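Side-chain contacts in RimK-related lysine biosynthesis protein (Thermococcus kodakarensis, PDB 5K2M), which binds ADP and magnesium and probably works as an ATP-dependent ligase of the RimK family in amino-acid biosynthesis: residues I48-H53 against L57-L62; R173-V176 against F181-A184. All blocks are in the same frame, centred on the assembly; numbering follows the deposited sequence.

Interaction 1: residues I48-H53 against L57-L62; sequences IRNVSH and LYTARL
Ile-48 drives its CD1 methyl against the helix wall, 3.4 Å from OG1 of Thr-59 and 3.8 Å from the backbone N of Ala-60. With CG1 anti to the carbonyl carbon (chi1 -60°), the CG1-CD1 branch reaches the helix, CG1 lying 4.1 Å from CB of Ala-60. Thr-59 slides past it in the opposite direction; its OG1 is buried here and finds no hydrogen-bond partner in the model. Asn-50 and Thr-59 come at each other from opposite directions, the amide carbon CG 4.0 Å from the Thr-59 methyl CG2. With an alanine in place of Asn-50, a gap is likely to open over that methyl and Thr-59 to be freer to turn. This end is tight. The other is looser: the His-53 imidazole does not reach the Leu-57 side chain, and the segments are joined there by the helical bond from Leu-57 N to His-53 O (3.0 Å). Thr-59 also packs on Leu-103 of the second subunit. Ser-52 is the N-cap, its OG bonded to Lys-55 N. Strand 45-49, helix 53-65 and strand 70-71 form a beta-alpha-beta unit, with Ile-77 of helix 74-80 packing on His-53, Leu-57 and Ala-60.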
ATOM      1  N   ILE A  48     -33.825 -19.810 -18.242  1.00 38.28           N
ATOM      2  CA  ILE A  48     -34.051 -18.597 -17.458  1.00 38.62           C
ATOM      3  C   ILE A  48     -35.540 -18.239 -17.465  1.00 39.53           C
ATOM      4  O   ILE A  48     -36.079 -17.883 -18.513  1.00 39.20           O
ATOM      5  CB  ILE A  48     -33.230 -17.434 -18.040  1.00 37.59           C
ATOM      6  CG1 ILE A  48     -31.734 -17.768 -18.009  1.00 38.18           C
ATOM      7  CG2 ILE A  48     -33.501 -16.129 -17.283  1.00 39.27           C
ATOM      8  CD1 ILE A  48     -31.105 -17.779 -16.630  1.00 37.54           C
ATOM      9  N   ARG A  49     -36.196 -18.330 -16.306  1.00 39.49           N
ATOM     10  CA  ARG A  49     -37.639 -18.087 -16.225  1.00 39.71           C
ATOM     11  C   ARG A  49     -38.069 -17.094 -15.126  1.00 41.12           C
ATOM     12  O   ARG A  49     -39.250 -17.059 -14.770  1.00 41.44           O
ATOM     13  CB  ARG A  49     -38.387 -19.409 -16.056  1.00 38.93           C
ATOM     14  CG  ARG A  49     -38.176 -20.397 -17.193  1.00 40.76           C
ATOM     15  CD  ARG A  49     -38.766 -19.898 -18.506  1.00 40.23           C
ATOM     16  NE  ARG A  49     -40.193 -19.638 -18.372  1.00 40.98           N
ATOM     17  CZ  ARG A  49     -40.992 -19.255 -19.365  1.00 42.98           C
ATOM     18  NH1 ARG A  49     -42.278 -19.041 -19.116  1.00 43.76           N
ATOM     19  NH2 ARG A  49     -40.521 -19.094 -20.600  1.00 43.20           N
ATOM     20  N   ASN A  50     -37.142 -16.264 -14.640  1.00 39.29           N
ATOM     21  CA  ASN A  50     -37.459 -15.280 -13.593  1.00 39.90           C
ATOM     22  C   ASN A  50     -38.576 -14.332 -14.095  1.00 40.31           C
ATOM     23  O   ASN A  50     -38.520 -13.878 -15.232  1.00 39.38           O
ATOM     24  CB  ASN A  50     -36.239 -14.419 -13.218  1.00 41.49           C
ATOM     25  CG  ASN A  50     -34.986 -15.223 -12.851  1.00 42.38           C
ATOM     26  OD1 ASN A  50     -34.447 -15.065 -11.754  1.00 48.33           O
ATOM     27  ND2 ASN A  50     -34.477 -16.013 -13.778  1.00 39.28           N
ATOM     28  N   VAL A  51     -39.572 -14.008 -13.267  1.00 39.86           N
ATOM     29  CA  VAL A  51     -40.641 -13.086 -13.706  1.00 40.33           C
ATOM     30  C   VAL A  51     -40.119 -11.657 -13.955  1.00 39.37           C
ATOM     31  O   VAL A  51     -40.585 -10.961 -14.860  1.00 37.96           O
ATOM     32  CB  VAL A  51     -41.826 -13.062 -12.715  1.00 43.39           C
ATOM     33  CG1 VAL A  51     -42.890 -12.074 -13.164  1.00 44.36           C
ATOM     34  CG2 VAL A  51     -42.451 -14.440 -12.626  1.00 46.53           C
ATOM     35  N   SER A  52     -39.152 -11.221 -13.157  1.00 38.72           N
ATOM     36  CA  SER A  52     -38.548  -9.921 -13.355  1.00 39.79           C
ATOM     37  C   SER A  52     -37.604  -9.981 -14.556  1.00 40.90           C
ATOM     38  O   SER A  52     -36.693 -10.821 -14.610  1.00 37.11           O
ATOM     39  CB  SER A  52     -37.784  -9.480 -12.102  1.00 40.01           C
ATOM     40  OG  SER A  52     -36.864  -8.458 -12.402  1.00 38.34           O
ATOM     41  N   HIS A  53     -37.824  -9.077 -15.504  1.00 38.05           N
ATOM     42  CA  HIS A  53     -36.998  -9.000 -16.691  1.00 38.97           C
ATOM     43  C   HIS A  53     -35.522  -8.746 -16.359  1.00 38.27           C
ATOM     44  O   HIS A  53     -34.627  -9.343 -16.961  1.00 37.26           O
ATOM     45  CB  HIS A  53     -37.502  -7.896 -17.624  1.00 39.29           C
ATOM     46  CG  HIS A  53     -36.521  -7.538 -18.694  1.00 40.03           C
ATOM     47  ND1 HIS A  53     -36.193  -8.403 -19.711  1.00 41.60           N
ATOM     48  CD2 HIS A  53     -35.762  -6.430 -18.879  1.00 39.97           C
ATOM     49  CE1 HIS A  53     -35.290  -7.836 -20.492  1.00 41.63           C
ATOM     50  NE2 HIS A  53     -35.012  -6.639 -20.007  1.00 41.64           N
ATOM     51  N   LEU A  57     -32.165 -11.117 -16.855  1.00 35.39           N
ATOM     52  CA  LEU A  57     -30.974 -10.640 -17.565  1.00 36.40           C
ATOM     53  C   LEU A  57     -29.687 -10.864 -16.759  1.00 35.85           C
ATOM     54  O   LEU A  57     -28.717 -11.441 -17.256  1.00 36.25           O
ATOM     55  CB  LEU A  57     -31.127  -9.157 -17.884  1.00 37.87           C
ATOM     56  CG  LEU A  57     -29.914  -8.391 -18.421  1.00 39.39           C
ATOM     57  CD1 LEU A  57     -29.373  -8.986 -19.696  1.00 42.88           C
ATOM     58  CD2 LEU A  57     -30.366  -6.962 -18.676  1.00 43.13           C
ATOM     59  N   TYR A  58     -29.697 -10.425 -15.509  1.00 35.15           N
ATOM     60  CA  TYR A  58     -28.536 -10.559 -14.646  1.00 35.14           C
ATOM     61  C   TYR A  58     -28.269 -12.031 -14.298  1.00 36.41           C
ATOM     62  O   TYR A  58     -27.121 -12.443 -14.320  1.00 36.53           O
ATOM     63  CB  TYR A  58     -28.659  -9.690 -13.389  1.00 35.60           C
ATOM     64  CG  TYR A  58     -28.400  -8.234 -13.663  1.00 36.30           C
ATOM     65  CD1 TYR A  58     -29.425  -7.397 -14.084  1.00 38.55           C
ATOM     66  CD2 TYR A  58     -27.121  -7.687 -13.530  1.00 35.49           C
ATOM     67  CE1 TYR A  58     -29.193  -6.049 -14.350  1.00 38.05           C
ATOM     68  CE2 TYR A  58     -26.883  -6.348 -13.802  1.00 35.47           C
ATOM     69  CZ  TYR A  58     -27.924  -5.538 -14.209  1.00 35.66           C
ATOM     70  OH  TYR A  58     -27.719  -4.221 -14.497  1.00 36.33           O
ATOM     71  N   THR A  59     -29.297 -12.839 -14.044  1.00 35.74           N
ATOM     72  CA  THR A  59     -29.003 -14.230 -13.741  1.00 38.75           C
ATOM     73  C   THR A  59     -28.421 -14.962 -14.967  1.00 37.14           C
ATOM     74  O   THR A  59     -27.484 -15.725 -14.802  1.00 36.98           O
ATOM     75  CB  THR A  59     -30.097 -15.040 -12.959  1.00 41.35           C
ATOM     76  OG1 THR A  59     -30.705 -16.043 -13.770  1.00 48.14           O
ATOM     77  CG2 THR A  59     -31.125 -14.207 -12.327  1.00 38.31           C
ATOM     78  N   ALA A  60     -28.908 -14.685 -16.179  1.00 34.50           N
ATOM     79  CA  ALA A  60     -28.261 -15.227 -17.390  1.00 34.12           C
ATOM     80  C   ALA A  60     -26.773 -14.855 -17.468  1.00 35.70           C
ATOM     81  O   ALA A  60     -25.923 -15.716 -17.684  1.00 35.18           O
ATOM     82  CB  ALA A  60     -28.979 -14.765 -18.651  1.00 33.11           C
ATOM     83  N   ARG A  61     -26.465 -13.575 -17.274  1.00 34.43           N
ATOM     84  CA  ARG A  61     -25.091 -13.103 -17.367  1.00 35.82           C
ATOM     85  C   ARG A  61     -24.190 -13.770 -16.340  1.00 36.17           C
ATOM     86  O   ARG A  61     -23.055 -14.103 -16.647  1.00 36.95           O
ATOM     87  CB  ARG A  61     -25.011 -11.573 -17.207  1.00 35.30           C
ATOM     88  CG  ARG A  61     -23.586 -11.019 -17.198  1.00 36.05           C
ATOM     89  CD  ARG A  61     -22.936 -11.155 -18.572  1.00 36.81           C
ATOM     90  NE  ARG A  61     -21.508 -10.843 -18.575  1.00 36.63           N
ATOM     91  CZ  ARG A  61     -20.534 -11.723 -18.374  1.00 37.96           C
ATOM     92  NH1 ARG A  61     -19.271 -11.326 -18.414  1.00 39.40           N
ATOM     93  NH2 ARG A  61     -20.808 -12.996 -18.115  1.00 37.80           N
ATOM     94  N   LEU A  62     -24.689 -13.943 -15.118  1.00 36.45           N
ATOM     95  CA  LEU A  62     -23.924 -14.593 -14.057  1.00 36.44           C
ATOM     96  C   LEU A  62     -23.637 -16.086 -14.326  1.00 37.22           C
ATOM     97  O   LEU A  62     -22.514 -16.566 -14.119  1.00 37.94           O
ATOM     98  CB  LEU A  62     -24.644 -14.406 -12.725  1.00 37.63           C
ATOM     99  CG  LEU A  62     -24.502 -12.968 -12.204  1.00 38.13           C
ATOM    100  CD1 LEU A  62     -25.605 -12.616 -11.214  1.00 37.92           C
ATOM    101  CD2 LEU A  62     -23.115 -12.784 -11.604  1.00 38.12           C
TER

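Interaction 2: residues R173-V176 against F181-A184; sequences RSYV and FVGA. With PO4 (phosphate ion), chain P.
Tyr-175 and Gly-183 pair across a beta hairpin whose first strand reaches the magnesium and ADP site through Arg-173. The backbones run antiparallel, 166° between strand directions. Tyr-175 N bonds Gly-183 O at 2.9 Å, and Tyr-175 O receives the amide of Val-182, N to O 2.9 Å and nearly straight. Since Tyr-175 thus serves two successive residues, the register slips by one before Val-176 pairs with Phe-181: a beta bulge. Gly-183 fits its place, because at its backbone angles a side chain would jam against the carbonyl O of Val-182. At the bulge Val-182 CG2 sits against Tyr-175 CB, modelled at 3.3 Å, a distance short enough to be doubtful in detail, while Gly-183 O lies at the edge of the tyrosine ring, in its plane. On the other face, Phe-181 has CG opposite its own N across the CA-CB bond (chi1 177°), which brings CE1 to 4.0 Å from Ser-174 CB, and Ser-174 CB in turn meets Ala-184 CB at 3.8 Å. The hairpin belongs to the antiparallel sheet of the ATP-grasp domain; strand 225-233 lies next to 170-177, and helix 208-219 covers the face with Val-176 and Phe-181. Arg-173, its chain bent at chi2 and chi3, carries the guanidinium away from the hairpin partner. NH1 forms a salt bridge with the magnesium ligand Asp-229 and also donates to O3 of a phosphate ion, 3.0 Å away, which lies at the edge of the group, near its plane. Ser-127 and Trp-128 hold the same phosphate, which probably came from the crystallisation liquor. A weak bond joins Arg-173 NE to Tyr-175 OH (3.4 Å), and that hydroxyl is also hydrogen-bonded to the carbonyl O of Glu-247.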
ATOM      1  N   ARG A 173     -49.888 -13.277 -31.699  1.00 41.31           N
ATOM      2  CA  ARG A 173     -48.769 -13.695 -30.899  1.00 40.91           C
ATOM      3  C   ARG A 173     -48.238 -15.006 -31.459  1.00 39.91           C
ATOM      4  O   ARG A 173     -48.941 -16.005 -31.435  1.00 38.35           O
ATOM      5  CB  ARG A 173     -49.236 -13.867 -29.460  1.00 43.15           C
ATOM      6  CG  ARG A 173     -48.258 -14.607 -28.582  1.00 47.78           C
ATOM      7  CD  ARG A 173     -46.935 -13.865 -28.468  1.00 51.12           C
ATOM      8  NE  ARG A 173     -46.432 -14.073 -27.120  1.00 58.47           N
ATOM      9  CZ  ARG A 173     -46.197 -13.144 -26.203  1.00 56.53           C
ATOM     10  NH1 ARG A 173     -46.342 -11.846 -26.435  1.00 53.67           N
ATOM     11  NH2 ARG A 173     -45.747 -13.550 -25.030  1.00 64.97           N
ATOM     12  N   SER A 174     -47.001 -14.997 -31.951  1.00 39.20           N
ATOM     13  CA  SER A 174     -46.377 -16.197 -32.495  1.00 40.20           C
ATOM     14  C   SER A 174     -45.117 -16.568 -31.722  1.00 39.92           C
ATOM     15  O   SER A 174     -44.590 -15.770 -30.942  1.00 39.02           O
ATOM     16  CB  SER A 174     -46.046 -16.011 -33.977  1.00 41.29           C
ATOM     17  OG  SER A 174     -45.087 -14.985 -34.158  1.00 42.24           O
ATOM     18  N   TYR A 175     -44.646 -17.792 -31.942  1.00 38.68           N
ATOM     19  CA  TYR A 175     -43.518 -18.340 -31.206  1.00 37.53           C
ATOM     20  C   TYR A 175     -42.541 -18.961 -32.181  1.00 39.47           C
ATOM     21  O   TYR A 175     -42.946 -19.720 -33.055  1.00 39.49           O
ATOM     22  CB  TYR A 175     -44.013 -19.381 -30.207  1.00 38.15           C
ATOM     23  CG  TYR A 175     -44.919 -18.814 -29.147  1.00 38.34           C
ATOM     24  CD1 TYR A 175     -46.286 -18.647 -29.384  1.00 37.88           C
ATOM     25  CD2 TYR A 175     -44.411 -18.435 -27.911  1.00 38.00           C
ATOM     26  CE1 TYR A 175     -47.119 -18.118 -28.413  1.00 39.09           C
ATOM     27  CE2 TYR A 175     -45.235 -17.902 -26.933  1.00 38.74           C
ATOM     28  CZ  TYR A 175     -46.580 -17.743 -27.187  1.00 38.00           C
ATOM     29  OH  TYR A 175     -47.374 -17.218 -26.209  1.00 39.63           O
ATOM     30  N   VAL A 176     -41.267 -18.603 -32.036  1.00 40.85           N
ATOM     31  CA  VAL A 176     -40.183 -19.148 -32.819  1.00 41.76           C
ATOM     32  C   VAL A 176     -39.051 -19.500 -31.874  1.00 43.13           C
ATOM     33  O   VAL A 176     -38.545 -18.650 -31.127  1.00 38.28           O
ATOM     34  CB  VAL A 176     -39.669 -18.159 -33.879  1.00 43.74           C
ATOM     35  CG1 VAL A 176     -38.510 -18.762 -34.672  1.00 44.37           C
ATOM     36  CG2 VAL A 176     -40.790 -17.777 -34.833  1.00 44.08           C
ATOM     37  N   PHE A 181     -40.627 -22.055 -36.347  1.00 48.22           N
ATOM     38  CA  PHE A 181     -41.966 -21.583 -36.000  1.00 47.22           C
ATOM     39  C   PHE A 181     -42.678 -22.687 -35.230  1.00 47.00           C
ATOM     40  O   PHE A 181     -42.720 -23.822 -35.691  1.00 46.77           O
ATOM     41  CB  PHE A 181     -42.743 -21.236 -37.271  1.00 46.55           C
ATOM     42  CG  PHE A 181     -44.165 -20.813 -37.026  1.00 45.58           C
ATOM     43  CD1 PHE A 181     -44.460 -19.515 -36.655  1.00 45.22           C
ATOM     44  CD2 PHE A 181     -45.209 -21.716 -37.172  1.00 45.83           C
ATOM     45  CE1 PHE A 181     -45.774 -19.117 -36.440  1.00 45.62           C
ATOM     46  CE2 PHE A 181     -46.521 -21.331 -36.956  1.00 46.39           C
ATOM     47  CZ  PHE A 181     -46.807 -20.027 -36.598  1.00 46.38           C
ATOM     48  N   VAL A 182     -43.198 -22.388 -34.042  1.00 46.10           N
ATOM     49  CA  VAL A 182     -43.863 -23.434 -33.264  1.00 47.49           C
ATOM     50  C   VAL A 182     -45.364 -23.231 -33.150  1.00 48.16           C
ATOM     51  O   VAL A 182     -46.073 -24.186 -32.853  1.00 52.21           O
ATOM     52  CB  VAL A 182     -43.230 -23.646 -31.868  1.00 48.79           C
ATOM     53  CG1 VAL A 182     -41.713 -23.539 -31.952  1.00 50.02           C
ATOM     54  CG2 VAL A 182     -43.750 -22.651 -30.869  1.00 50.66           C
ATOM     55  N   GLY A 183     -45.853 -22.013 -33.384  1.00 46.17           N
ATOM     56  CA  GLY A 183     -47.292 -21.766 -33.364  1.00 44.81           C
ATOM     57  C   GLY A 183     -47.661 -20.310 -33.209  1.00 43.25           C
ATOM     58  O   GLY A 183     -46.799 -19.468 -32.917  1.00 42.29           O
ATOM     59  N   ALA A 184     -48.950 -20.020 -33.388  1.00 40.89           N
ATOM     60  CA  ALA A 184     -49.463 -18.662 -33.247  1.00 41.60           C
ATOM     61  C   ALA A 184     -50.915 -18.630 -32.831  1.00 41.96           C
ATOM     62  O   ALA A 184     -51.686 -19.561 -33.110  1.00 40.35           O
ATOM     63  CB  ALA A 184     -49.283 -17.881 -34.543  1.00 42.72           C
TER
HETATM   64  P   PO4 P 302     -46.083  -9.326 -23.607  1.00 39.49           P
HETATM   65  O1  PO4 P 302     -46.777  -8.927 -24.888  1.00 40.05           O
HETATM   66  O2  PO4 P 302     -47.067  -9.440 -22.451  1.00 43.35           O
HETATM   67  O3  PO4 P 302     -45.430 -10.666 -23.835  1.00 43.04           O
HETATM   68  O4  PO4 P 302     -45.066  -8.294 -23.222  1.00 44.32           O

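From the N terminus, the chain first closes interaction 1, a short turn from strand 45-49 into helix 53-65 with three residues between the segments. Interaction 2 closes much later, as a hairpin with four residues between its segments. The two follow in series, neither nesting nor crossing, their centres 22 Å apart and their nearest atoms about 8 Å. The first ties a helix to the parallel N-terminal sheet; the second joins neighbouring strands of the antiparallel ATP-grasp sheet. The segment after strand 236-243 bridges them: Arg-49 NH1 bonds the carbonyl of Met-246, and Tyr-175 packs on that same residue. The Arg-173 side chain lies about 4 Å from a magnesium ion, that of His-53 about 9 Å.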